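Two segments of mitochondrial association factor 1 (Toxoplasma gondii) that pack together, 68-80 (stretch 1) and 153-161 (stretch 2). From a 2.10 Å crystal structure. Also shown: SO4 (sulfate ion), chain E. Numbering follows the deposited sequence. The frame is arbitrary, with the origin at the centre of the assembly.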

# COMPACT_ATOMS: atom_id res chain seq x y z
N ASP A 68 -4.68 6.20 -13.65
CA ASP A 68 -5.27 7.42 -14.20
C ASP A 68 -4.52 8.66 -13.73
O ASP A 68 -4.27 9.57 -14.52
CB ASP A 68 -6.75 7.52 -13.81
CG ASP A 68 -7.60 6.44 -14.45
OD1 ASP A 68 -7.15 5.84 -15.45
OD2 ASP A 68 -8.72 6.18 -13.96
N THR A 69 -4.17 8.68 -12.45
CA THR A 69 -3.45 9.81 -11.87
C THR A 69 -2.05 9.95 -12.46
O THR A 69 -1.62 11.05 -12.79
CB THR A 69 -3.33 9.65 -10.34
OG1 THR A 69 -4.64 9.57 -9.76
CG2 THR A 69 -2.59 10.84 -9.73
N ILE A 70 -1.35 8.83 -12.59
CA ILE A 70 -0.01 8.82 -13.17
C ILE A 70 -0.05 9.23 -14.64
O ILE A 70 0.79 10.01 -15.10
CB ILE A 70 0.64 7.42 -13.04
CG1 ILE A 70 0.99 7.15 -11.58
CG2 ILE A 70 1.89 7.32 -13.92
CD1 ILE A 70 1.52 5.75 -11.31
N ILE A 71 -1.02 8.69 -15.38
CA ILE A 71 -1.14 8.98 -16.80
C ILE A 71 -1.52 10.44 -17.04
O ILE A 71 -0.97 11.08 -17.94
CB ILE A 71 -2.18 8.05 -17.47
CG1 ILE A 71 -1.66 6.61 -17.48
CG2 ILE A 71 -2.46 8.49 -18.90
CD1 ILE A 71 -2.72 5.57 -17.78
N GLU A 72 -2.45 10.96 -16.25
CA GLU A 72 -2.90 12.34 -16.40
C GLU A 72 -1.73 13.31 -16.19
O GLU A 72 -1.56 14.26 -16.95
CB GLU A 72 -4.02 12.67 -15.41
CG GLU A 72 -4.77 13.96 -15.75
CD GLU A 72 -5.29 14.70 -14.53
OE1 GLU A 72 -4.62 14.68 -13.47
OE2 GLU A 72 -6.38 15.31 -14.63
N GLU A 73 -0.94 13.06 -15.16
CA GLU A 73 0.20 13.91 -14.85
C GLU A 73 1.27 13.79 -15.93
O GLU A 73 1.96 14.76 -16.24
CB GLU A 73 0.79 13.55 -13.49
CG GLU A 73 1.87 14.50 -13.00
CD GLU A 73 1.34 15.90 -12.75
OE1 GLU A 73 0.16 16.04 -12.37
OE2 GLU A 73 2.12 16.87 -12.93
N ALA A 74 1.40 12.60 -16.51
CA ALA A 74 2.35 12.37 -17.59
C ALA A 74 1.97 13.19 -18.82
O ALA A 74 2.82 13.83 -19.44
CB ALA A 74 2.42 10.89 -17.95
N ARG A 75 0.69 13.17 -19.17
CA ARG A 75 0.19 13.91 -20.32
C ARG A 75 0.32 15.41 -20.07
O ARG A 75 0.67 16.18 -20.97
CB ARG A 75 -1.27 13.56 -20.61
CG ARG A 75 -1.68 13.75 -22.06
CD ARG A 75 -1.20 12.59 -22.92
NE ARG A 75 -1.89 11.35 -22.60
CZ ARG A 75 -1.48 10.14 -22.97
NH1 ARG A 75 -0.36 9.99 -23.66
NH2 ARG A 75 -2.19 9.07 -22.63
N ARG A 76 0.05 15.81 -18.84
CA ARG A 76 0.16 17.20 -18.42
C ARG A 76 1.58 17.72 -18.64
O ARG A 76 1.78 18.82 -19.14
CB ARG A 76 -0.24 17.34 -16.95
CG ARG A 76 -0.23 18.76 -16.42
CD ARG A 76 -0.87 18.81 -15.04
NE ARG A 76 -2.31 18.61 -15.10
CZ ARG A 76 -3.08 18.34 -14.05
NH1 ARG A 76 -4.39 18.18 -14.21
NH2 ARG A 76 -2.55 18.22 -12.84
N ASN A 77 2.56 16.90 -18.27
CA ASN A 77 3.97 17.24 -18.45
C ASN A 77 4.48 16.85 -19.83
O ASN A 77 5.68 16.82 -20.08
CB ASN A 77 4.81 16.57 -17.37
CG ASN A 77 4.45 17.03 -15.97
OD1 ASN A 77 4.38 18.23 -15.71
ND2 ASN A 77 4.19 16.09 -15.08
N ARG A 78 3.54 16.55 -20.73
CA ARG A 78 3.83 16.22 -22.12
C ARG A 78 4.78 15.04 -22.27
O ARG A 78 5.92 15.19 -22.71
CB ARG A 78 4.41 17.45 -22.84
CG ARG A 78 3.40 18.55 -23.10
CD ARG A 78 2.20 18.06 -23.91
NE ARG A 78 2.58 17.07 -24.92
CZ ARG A 78 2.09 15.83 -25.01
NH1 ARG A 78 1.18 15.38 -24.16
NH2 ARG A 78 2.53 15.02 -25.97
N ILE A 79 4.29 13.86 -21.90
CA ILE A 79 5.01 12.61 -22.13
C ILE A 79 4.06 11.61 -22.79
O ILE A 79 2.91 11.49 -22.39
CB ILE A 79 5.54 12.01 -20.82
CG1 ILE A 79 6.64 12.90 -20.24
CG2 ILE A 79 6.12 10.61 -21.05
CD1 ILE A 79 6.93 12.63 -18.79
N PRO A 80 4.54 10.88 -23.82
CA PRO A 80 3.65 9.89 -24.42
C PRO A 80 3.56 8.63 -23.56
O PRO A 80 4.37 7.72 -23.70
CB PRO A 80 4.31 9.60 -25.78
CG PRO A 80 5.65 10.32 -25.78
CD PRO A 80 5.90 10.81 -24.39
N LYS A 153 9.22 9.62 -11.12
CA LYS A 153 9.92 10.72 -11.78
C LYS A 153 9.09 11.99 -11.62
O LYS A 153 7.87 11.92 -11.43
CB LYS A 153 10.16 10.42 -13.26
CG LYS A 153 10.96 9.15 -13.52
CD LYS A 153 11.50 9.12 -14.94
CE LYS A 153 12.97 9.51 -14.98
NZ LYS A 153 13.86 8.38 -14.61
N PRO A 154 9.74 13.16 -11.68
CA PRO A 154 9.02 14.43 -11.48
C PRO A 154 7.87 14.63 -12.46
O PRO A 154 6.90 15.31 -12.14
CB PRO A 154 10.11 15.49 -11.69
CG PRO A 154 11.39 14.79 -11.43
CD PRO A 154 11.18 13.38 -11.89
N GLU A 155 7.97 14.04 -13.64
CA GLU A 155 6.99 14.29 -14.69
C GLU A 155 5.73 13.42 -14.55
O GLU A 155 4.82 13.53 -15.37
CB GLU A 155 7.60 14.07 -16.07
CG GLU A 155 8.84 14.92 -16.34
CD GLU A 155 10.11 14.32 -15.78
OE1 GLU A 155 10.04 13.32 -15.04
OE2 GLU A 155 11.20 14.86 -16.09
N VAL A 156 5.68 12.57 -13.53
CA VAL A 156 4.46 11.82 -13.22
C VAL A 156 4.08 11.98 -11.75
O VAL A 156 3.19 11.29 -11.25
CB VAL A 156 4.61 10.31 -13.54
CG1 VAL A 156 5.01 10.12 -15.00
CG2 VAL A 156 5.63 9.66 -12.62
N THR A 157 4.77 12.88 -11.05
CA THR A 157 4.51 13.12 -9.64
C THR A 157 3.18 13.85 -9.44
O THR A 157 3.02 14.96 -9.94
CB THR A 157 5.64 13.94 -9.00
OG1 THR A 157 6.89 13.26 -9.18
CG2 THR A 157 5.39 14.16 -7.51
N PRO A 158 2.23 13.23 -8.71
CA PRO A 158 0.90 13.82 -8.51
C PRO A 158 0.91 15.27 -8.05
O PRO A 158 1.60 15.62 -7.09
CB PRO A 158 0.29 12.92 -7.43
CG PRO A 158 0.93 11.61 -7.64
CD PRO A 158 2.33 11.90 -8.08
N HIS A 159 0.15 16.11 -8.75
CA HIS A 159 0.02 17.53 -8.42
C HIS A 159 1.35 18.28 -8.53
O HIS A 159 1.48 19.39 -8.03
CB HIS A 159 -0.56 17.70 -7.02
CG HIS A 159 -1.76 16.83 -6.76
ND1 HIS A 159 -2.92 16.94 -7.49
CD2 HIS A 159 -1.97 15.85 -5.85
CE1 HIS A 159 -3.80 16.05 -7.05
NE2 HIS A 159 -3.24 15.38 -6.05
N GLY A 160 2.33 17.66 -9.19
CA GLY A 160 3.62 18.28 -9.41
C GLY A 160 4.32 18.70 -8.13
O GLY A 160 5.18 19.59 -8.14
N ASN A 161 3.96 18.06 -7.01
CA ASN A 161 4.56 18.37 -5.72
C ASN A 161 5.63 17.34 -5.35
O ASN A 161 5.34 16.14 -5.28
CB ASN A 161 3.50 18.43 -4.63
CG ASN A 161 3.99 19.12 -3.37
OD1 ASN A 161 4.85 18.60 -2.66
ND2 ASN A 161 3.44 20.29 -3.09
S SO4 E . -5.79 12.24 -6.81
O1 SO4 E . -5.25 11.99 -8.14
O2 SO4 E . -6.55 11.07 -6.37
O3 SO4 E . -6.66 13.41 -6.83
O4 SO4 E . -4.69 12.48 -5.88

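Stretch 1 begins as the last part of a helix, through Arg-76, and leaves helical geometry at Asn-77 to finish as loop; stretch 2 is an irregular segment laid against its side. The two backbones come closest where the CA atoms of Ala-74 and Val-156 lie 4.9 Å apart, an approach that the small methyl side chain of Ala-74 readily accommodates. Together the stretches bury 446 Å², nearly half of it through Val-156, Glu-155 and Glu-73.

Val-156 supplies the apolar part. Its CA-to-CB bond points away overall, yet CB lies 4.1 Å from Ile-70 CG2, and its CG1 is 4.0 Å from Ala-74 CB. A branched, compact side chain can fill this space beside the helix without any polar group to satisfy. Farther along, Thr-69 CG2 reaches Pro-158 CG at 4.2 Å.

Glu-155 bonds to stretch 1 through its backbone carbonyl. Asn-77 ND2 donates a hydrogen bond to Glu-155 O, 2.7 Å long and close to linear at 160°, while Ala-74 CA makes a weaker CH...O contact of 3.5 Å with the same Glu-155 O. The amide of Asn-77 suits the helix end because it can donate to two acceptors: ND2 also bonds Glu-73 OE2 at 3.1 Å. Beyond it, Ile-79 CD1 presses tightly on Glu-155 CB, at 3.1 Å.

The CA-to-CB bond of Glu-73 points toward stretch 2, and the residue combines two kinds of chemistry. Its aliphatic CG packs 3.6 Å from Val-156 C, whereas its carboxylate, though buried, is balanced within its own stretch by Asn-77 and by a salt bridge from Arg-76 NH2 to Glu-73 OE1 at 3.5 Å. Gly-160, whose positive phi favours glycine, lies near this carboxylate. At the margin, a sulfate joins the stretches: its O1 is 3.0 Å from Thr-69 OG1, and His-159 NE2 donates to its O4 at 3.2 Å.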